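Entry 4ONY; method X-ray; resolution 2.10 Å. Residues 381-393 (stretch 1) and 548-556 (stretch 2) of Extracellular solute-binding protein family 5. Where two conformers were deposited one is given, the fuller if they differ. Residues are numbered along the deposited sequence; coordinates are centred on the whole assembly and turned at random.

Stretch 1 (381-393) GAVREDVMNGTWH
Stretch 2, residues 548-556: DRVLISGDY

When a loop and a short helix pack against the last turns of another helix, the polar groups at the contact can be paired by side chains, backbone and water, within the contact or beyond it. The contact between residues 381-393 and 548-556 of this extracellular solute-binding protein, whose touching residues are at least 159 apart in sequence, illustrates the principle. Helix 548-553 continues from earlier in the chain and meets helix 385-389 at an N-to-C angle of 153°, nearly antiparallel, with the axes 9.6 Å apart at closest approach. Register is set just before the shorter helix, where the CA atoms of Val 383 and Val 550 lie 5.2 Å apart. Together the stretches bury 548 Å².

Ser 553 (chi1 m) shows how one hydroxyl can serve two backbones. Ser 553 OG donates to Arg 549 O, 2.8 Å away within its own stretch, and accepts from Arg 384 N at 3.0 Å with an almost straight N-H...O angle of 169°. Arg 384 is the N-cap residue, with extended phi/psi of -73/145, and Arg 384 O receives Met 388 N at 2.9 Å as the helix begins.

The Arg 384 side chain (t, t, p, chi4 -138°) distributes its donors with equal economy. Arg 384 NE donates to Asp 386 OD1 at 3.0 Å, a salt bridge within the stretch; Asp 386 has chi1 p, and its CB points away from the other stretch although the end of its side chain comes nearer. Arg 384 NH1 reaches Asp 555 OD2 at 2.9 Å, a salt bridge across the contact in which OD2 lies at the guanidinium edge, near its plane; Arg 384 NH1 also donates to water 3, 2.9 Å from its O, which in turn donates to Ser 553 O at 2.7 Å. Arg 384 NH2 donates to water 2 at 3.0 Å from its O, and that water donates to Ile 552 O (2.7 Å) and Asp 555 OD1 (2.6 Å). Arg 384 NH2 lies 3.2 Å from Trp 392 NE1, but both are donors, so no hydrogen bond joins them. Asp 555 leaves helical conformation with phi/psi 42/56.

At the C-terminal end of the shorter helix the arrangement is reversed: a side chain from the longer helix supplies the donor. Arg 549 (m, t, t, chi4 -82°) extends NH1 to Val 387 O at 2.8 Å, the acceptor near the guanidinium plane; its nitrogens are also bonded elsewhere in the structure. Gly 390 then leaves the helix with positive phi (75/26). Water 1 bridges two carbonyls, its O donating to Ala 382 O at 2.7 Å and Val 550 O at 2.6 Å.

Apolar contacts fill the space among these bonds. Val 383 CG2 meets Val 550 CG2 at 3.8 Å, both side chains t. Ile 552 (m, t) points its CB toward the other stretch, and Ile 552 CG2 lies 3.8 Å from Val 387 CG2 and 3.6 Å from the centroid of the Trp 392 six-membered ring, only 9° off the normal: a CH-pi contact over one face. Trp 392 holds chi1 t and chi2 81°.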

ATOM      1  N   GLY A 381     -13.579  25.785 -11.676  0.50 17.29           N
ATOM      2  CA  GLY A 381     -14.586  25.252 -10.751  0.50 17.01           C
ATOM      3  C   GLY A 381     -14.186  24.037  -9.920  0.50 16.33           C
ATOM      4  O   GLY A 381     -14.950  23.599  -9.040  0.50 16.40           O
ATOM      5  N   ALA A 382     -12.990  23.513 -10.180  1.00 15.34           N
ATOM      6  CA  ALA A 382     -12.580  22.171  -9.803  1.00 15.21           C
ATOM      7  C   ALA A 382     -12.262  21.983  -8.318  1.00 15.18           C
ATOM      8  O   ALA A 382     -12.398  20.873  -7.800  1.00 15.00           O
ATOM      9  CB  ALA A 382     -11.405  21.746 -10.629  1.00 15.44           C
ATOM     10  N   VAL A 383     -11.839  23.065  -7.657  1.00 14.75           N
ATOM     11  CA  VAL A 383     -11.490  23.030  -6.283  1.00 13.98           C
ATOM     12  C   VAL A 383     -12.275  24.095  -5.512  1.00 14.55           C
ATOM     13  O   VAL A 383     -12.375  25.228  -5.935  1.00 13.56           O
ATOM     14  CB  VAL A 383      -9.983  23.282  -6.106  1.00 13.75           C
ATOM     15  CG1 VAL A 383      -9.648  23.274  -4.621  1.00 13.52           C
ATOM     16  CG2 VAL A 383      -9.207  22.227  -6.873  1.00 13.87           C
ATOM     17  N   ARG A 384     -12.869  23.672  -4.411  1.00 14.63           N
ATOM     18  CA  ARG A 384     -13.697  24.527  -3.585  1.00 16.11           C
ATOM     19  C   ARG A 384     -12.737  25.477  -2.848  1.00 17.10           C
ATOM     20  O   ARG A 384     -11.600  25.090  -2.498  1.00 15.62           O
ATOM     21  CB  ARG A 384     -14.415  23.607  -2.586  1.00 16.82           C
ATOM     22  CG  ARG A 384     -15.712  24.085  -2.013  1.00 19.42           C
ATOM     23  CD  ARG A 384     -16.602  22.934  -1.555  1.00 18.51           C
ATOM     24  NE  ARG A 384     -15.947  22.116  -0.540  1.00 18.23           N
ATOM     25  CZ  ARG A 384     -15.981  20.786  -0.502  1.00 19.08           C
ATOM     26  NH1 ARG A 384     -16.621  20.073  -1.440  1.00 18.69           N
ATOM     27  NH2 ARG A 384     -15.327  20.148   0.469  1.00 19.41           N
ATOM     28  N   GLU A 385     -13.173  26.702  -2.634  1.00 17.50           N
ATOM     29  CA  GLU A 385     -12.375  27.682  -1.952  1.00 20.36           C
ATOM     30  C   GLU A 385     -11.788  27.173  -0.612  1.00 18.55           C
ATOM     31  O   GLU A 385     -10.598  27.411  -0.322  1.00 16.82           O
ATOM     32  CB  GLU A 385     -13.191  28.976  -1.691  1.00 23.88           C
ATOM     33  CG  GLU A 385     -12.391  29.993  -0.907  1.00 30.31           C
ATOM     34  CD  GLU A 385     -13.114  31.320  -0.669  1.00 37.56           C
ATOM     35  OE1 GLU A 385     -14.084  31.383   0.147  1.00 40.93           O
ATOM     36  OE2 GLU A 385     -12.648  32.309  -1.256  1.00 45.96           O
ATOM     37  N   ASP A 386     -12.612  26.550   0.228  1.00 17.72           N
ATOM     38  CA  ASP A 386     -12.087  26.052   1.535  1.00 18.23           C
ATOM     39  C   ASP A 386     -10.997  24.980   1.355  1.00 16.51           C
ATOM     40  O   ASP A 386     -10.008  24.944   2.079  1.00 16.43           O
ATOM     41  CB  ASP A 386     -13.198  25.595   2.528  1.00 18.68           C
ATOM     42  CG  ASP A 386     -14.132  24.471   1.975  1.00 19.27           C
ATOM     43  OD1 ASP A 386     -13.997  23.979   0.818  1.00 17.23           O
ATOM     44  OD2 ASP A 386     -15.036  24.090   2.759  1.00 19.10           O
ATOM     45  N   VAL A 387     -11.143  24.165   0.337  1.00 15.04           N
ATOM     46  CA  VAL A 387     -10.131  23.126   0.063  1.00 14.72           C
ATOM     47  C   VAL A 387      -8.850  23.778  -0.485  1.00 14.76           C
ATOM     48  O   VAL A 387      -7.752  23.334  -0.163  1.00 14.60           O
ATOM     49  CB  VAL A 387     -10.677  22.051  -0.897  1.00 14.13           C
ATOM     50  CG1 VAL A 387      -9.617  21.046  -1.313  1.00 14.45           C
ATOM     51  CG2 VAL A 387     -11.846  21.299  -0.262  1.00 13.89           C
ATOM     52  N   MET A 388      -8.998  24.787  -1.323  1.00 14.88           N
ATOM     53  CA  MET A 388      -7.863  25.460  -1.922  1.00 15.94           C
ATOM     54  C   MET A 388      -7.054  26.213  -0.868  1.00 16.47           C
ATOM     55  O   MET A 388      -5.807  26.222  -0.944  1.00 15.45           O
ATOM     56  CB  MET A 388      -8.327  26.432  -2.995  1.00 17.75           C
ATOM     57  CG  MET A 388      -7.223  27.154  -3.769  1.00 18.58           C
ATOM     58  SD  MET A 388      -6.556  26.065  -5.026  1.00 18.72           S
ATOM     59  CE  MET A 388      -7.810  26.315  -6.291  1.00 20.01           C
ATOM     60  N   ASN A 389      -7.732  26.813   0.114  1.00 16.44           N
ATOM     61  CA  ASN A 389      -7.048  27.605   1.156  0.50 17.18           C
ATOM     62  C   ASN A 389      -6.620  26.792   2.375  1.00 16.86           C
ATOM     63  O   ASN A 389      -5.984  27.319   3.265  1.00 17.02           O
ATOM     64  CB  ASN A 389      -7.820  28.896   1.572  0.50 17.94           C
ATOM     65  CG  ASN A 389      -9.158  28.637   2.277  0.50 17.96           C
ATOM     66  OD1 ASN A 389      -9.365  27.611   2.896  0.50 17.89           O
ATOM     67  ND2 ASN A 389     -10.049  29.625   2.226  0.50 18.49           N
ATOM     68  N   GLY A 390      -6.927  25.503   2.394  1.00 15.90           N
ATOM     69  CA  GLY A 390      -6.510  24.644   3.509  1.00 15.70           C
ATOM     70  C   GLY A 390      -7.315  24.849   4.800  1.00 15.95           C
ATOM     71  O   GLY A 390      -6.809  24.584   5.908  1.00 15.51           O
ATOM     72  N   THR A 391      -8.554  25.311   4.673  1.00 15.18           N
ATOM     73  CA  THR A 391      -9.436  25.446   5.836  1.00 16.12           C
ATOM     74  C   THR A 391     -10.523  24.383   5.888  1.00 16.11           C
ATOM     75  O   THR A 391     -11.260  24.307   6.850  1.00 17.13           O
ATOM     76  CB  THR A 391     -10.119  26.847   5.862  1.00 16.65           C
ATOM     77  OG1 THR A 391     -10.903  27.004   4.679  1.00 15.56           O
ATOM     78  CG2 THR A 391      -9.053  27.961   5.964  1.00 17.39           C
ATOM     79  N   TRP A 392     -10.634  23.558   4.852  1.00 16.45           N
ATOM     80  CA  TRP A 392     -11.621  22.481   4.827  1.00 15.95           C
ATOM     81  C   TRP A 392     -11.250  21.298   5.739  1.00 15.75           C
ATOM     82  O   TRP A 392     -10.124  20.804   5.709  1.00 15.21           O
ATOM     83  CB  TRP A 392     -11.805  21.948   3.385  1.00 16.40           C
ATOM     84  CG  TRP A 392     -12.739  20.782   3.380  1.00 17.06           C
ATOM     85  CD1 TRP A 392     -14.118  20.824   3.405  1.00 16.99           C
ATOM     86  CD2 TRP A 392     -12.372  19.409   3.440  1.00 16.88           C
ATOM     87  NE1 TRP A 392     -14.609  19.550   3.496  1.00 17.85           N
ATOM     88  CE2 TRP A 392     -13.558  18.663   3.493  1.00 17.94           C
ATOM     89  CE3 TRP A 392     -11.153  18.736   3.469  1.00 18.14           C
ATOM     90  CZ2 TRP A 392     -13.561  17.267   3.545  1.00 18.79           C
ATOM     91  CZ3 TRP A 392     -11.143  17.339   3.536  1.00 18.26           C
ATOM     92  CH2 TRP A 392     -12.335  16.616   3.567  1.00 18.90           C
ATOM     93  N   HIS A 393     -12.230  20.833   6.502  1.00 15.05           N
ATOM     94  CA  HIS A 393     -12.204  19.547   7.173  1.00 15.60           C
ATOM     95  C   HIS A 393     -13.628  18.995   7.199  1.00 15.84           C
ATOM     96  O   HIS A 393     -14.607  19.755   7.198  1.00 15.73           O
ATOM     97  CB  HIS A 393     -11.675  19.657   8.619  1.00 15.73           C
ATOM     98  CG  HIS A 393     -10.396  20.424   8.698  1.00 16.69           C
ATOM     99  ND1 HIS A 393      -9.167  19.843   8.463  1.00 16.42           N
ATOM    100  CD2 HIS A 393     -10.163  21.748   8.865  1.00 16.78           C
ATOM    101  CE1 HIS A 393      -8.229  20.770   8.537  1.00 17.16           C
ATOM    102  NE2 HIS A 393      -8.813  21.938   8.760  1.00 16.90           N
ATOM    103  N   ASP A 548      -5.339  15.691  -4.907  1.00 11.43           N
ATOM    104  CA  ASP A 548      -6.090  15.522  -3.669  1.00 11.09           C
ATOM    105  C   ASP A 548      -7.199  16.574  -3.554  1.00 10.84           C
ATOM    106  O   ASP A 548      -8.359  16.253  -3.239  1.00 10.77           O
ATOM    107  CB  ASP A 548      -5.132  15.563  -2.460  1.00 11.35           C
ATOM    108  CG  ASP A 548      -5.776  15.099  -1.173  1.00 11.14           C
ATOM    109  OD1 ASP A 548      -6.471  14.084  -1.199  1.00 11.38           O
ATOM    110  OD2 ASP A 548      -5.499  15.689  -0.108  1.00 12.06           O
ATOM    111  N   ARG A 549      -6.859  17.816  -3.859  1.00 10.93           N
ATOM    112  CA  ARG A 549      -7.796  18.944  -3.712  1.00 10.98           C
ATOM    113  C   ARG A 549      -8.993  18.777  -4.640  1.00 10.85           C
ATOM    114  O   ARG A 549     -10.132  19.011  -4.250  1.00 10.02           O
ATOM    115  CB  ARG A 549      -7.141  20.288  -3.976  1.00 11.26           C
ATOM    116  CG  ARG A 549      -6.084  20.692  -2.958  1.00 11.36           C
ATOM    117  CD  ARG A 549      -5.543  22.098  -3.198  1.00 11.91           C
ATOM    118  NE  ARG A 549      -4.231  22.237  -2.576  1.00 12.17           N
ATOM    119  CZ  ARG A 549      -4.018  22.497  -1.284  1.00 12.01           C
ATOM    120  NH1 ARG A 549      -5.017  22.737  -0.423  1.00 11.43           N
ATOM    121  NH2 ARG A 549      -2.775  22.470  -0.851  1.00 11.85           N
ATOM    122  N   VAL A 550      -8.716  18.320  -5.856  1.00 10.78           N
ATOM    123  CA  VAL A 550      -9.788  18.123  -6.815  1.00 11.13           C
ATOM    124  C   VAL A 550     -10.728  16.980  -6.402  1.00 10.88           C
ATOM    125  O   VAL A 550     -11.970  17.090  -6.556  1.00 11.13           O
ATOM    126  CB  VAL A 550      -9.232  17.857  -8.233  1.00 11.34           C
ATOM    127  CG1 VAL A 550     -10.383  17.534  -9.186  1.00 11.51           C
ATOM    128  CG2 VAL A 550      -8.395  19.041  -8.730  1.00 11.39           C
ATOM    129  N   LEU A 551     -10.135  15.892  -5.897  1.00 10.38           N
ATOM    130  CA  LEU A 551     -10.881  14.735  -5.524  1.00 10.43           C
ATOM    131  C   LEU A 551     -11.764  14.988  -4.294  1.00 10.22           C
ATOM    132  O   LEU A 551     -12.953  14.619  -4.279  1.00 10.07           O
ATOM    133  CB  LEU A 551      -9.942  13.544  -5.277  1.00 10.56           C
ATOM    134  CG  LEU A 551      -9.187  12.977  -6.454  1.00 10.97           C
ATOM    135  CD1 LEU A 551      -8.187  11.911  -5.996  1.00 11.69           C
ATOM    136  CD2 LEU A 551     -10.132  12.365  -7.497  1.00 11.28           C
ATOM    137  N   ILE A 552     -11.202  15.650  -3.298  1.00 10.28           N
ATOM    138  CA  ILE A 552     -11.967  16.077  -2.128  1.00 10.52           C
ATOM    139  C   ILE A 552     -13.135  16.992  -2.547  1.00 11.06           C
ATOM    140  O   ILE A 552     -14.249  16.872  -2.011  1.00 10.72           O
ATOM    141  CB  ILE A 552     -11.099  16.828  -1.120  1.00 10.79           C
ATOM    142  CG1 ILE A 552     -10.094  15.872  -0.467  1.00 11.09           C
ATOM    143  CG2 ILE A 552     -11.970  17.489  -0.030  1.00 11.00           C
ATOM    144  CD1 ILE A 552      -8.914  16.587   0.193  1.00 11.37           C
ATOM    145  N   SER A 553     -12.865  17.903  -3.496  1.00 11.21           N
ATOM    146  CA  SER A 553     -13.831  18.912  -3.931  1.00 11.40           C
ATOM    147  C   SER A 553     -14.966  18.322  -4.769  1.00 11.64           C
ATOM    148  O   SER A 553     -15.980  18.968  -4.974  1.00 11.43           O
ATOM    149  CB  SER A 553     -13.151  20.029  -4.702  1.00 11.27           C
ATOM    150  OG  SER A 553     -12.243  20.743  -3.877  1.00 11.94           O
ATOM    151  N   GLY A 554     -14.800  17.089  -5.228  1.00 12.12           N
ATOM    152  CA  GLY A 554     -15.840  16.383  -5.927  1.00 12.98           C
ATOM    153  C   GLY A 554     -16.785  15.579  -5.029  1.00 13.52           C
ATOM    154  O   GLY A 554     -17.783  15.064  -5.518  1.00 14.34           O
ATOM    155  N   ASP A 555     -16.458  15.428  -3.752  1.00 13.55           N
ATOM    156  CA  ASP A 555     -17.209  14.538  -2.857  1.00 13.71           C
ATOM    157  C   ASP A 555     -17.577  13.196  -3.545  1.00 13.37           C
ATOM    158  O   ASP A 555     -18.747  12.773  -3.602  1.00 13.09           O
ATOM    159  CB  ASP A 555     -18.431  15.252  -2.279  1.00 13.73           C
ATOM    160  CG  ASP A 555     -18.037  16.360  -1.337  1.00 14.91           C
ATOM    161  OD1 ASP A 555     -17.787  16.060  -0.132  1.00 13.83           O
ATOM    162  OD2 ASP A 555     -17.966  17.519  -1.794  1.00 15.71           O
ATOM    163  N   TYR A 556     -16.540  12.514  -4.036  1.00 12.42           N
ATOM    164  CA  TYR A 556     -16.718  11.200  -4.617  1.00 12.16           C
ATOM    165  C   TYR A 556     -16.778  10.117  -3.555  1.00 12.23           C
ATOM    166  O   TYR A 556     -17.470   9.135  -3.744  1.00 12.25           O
ATOM    167  CB  TYR A 556     -15.591  10.924  -5.609  1.00 11.83           C
ATOM    168  CG  TYR A 556     -15.535  11.932  -6.752  1.00 11.69           C
ATOM    169  CD1 TYR A 556     -16.585  12.042  -7.633  1.00 11.90           C
ATOM    170  CD2 TYR A 556     -14.460  12.746  -6.934  1.00 11.60           C
ATOM    171  CE1 TYR A 556     -16.572  12.937  -8.673  1.00 12.12           C
ATOM    172  CE2 TYR A 556     -14.408  13.630  -7.984  1.00 11.80           C
ATOM    173  CZ  TYR A 556     -15.449  13.730  -8.862  1.00 12.12           C
ATOM    174  OH  TYR A 556     -15.399  14.657  -9.884  1.00 11.87           O
TER
HETATM  175  O   HOH W   1     -13.570  18.409  -8.061  1.00  9.41           O
HETATM  176  O   HOH W   2     -15.518  17.196   0.321  1.00 13.72           O
HETATM  177  O   HOH W   3     -17.749  20.780  -4.022  1.00 35.02           O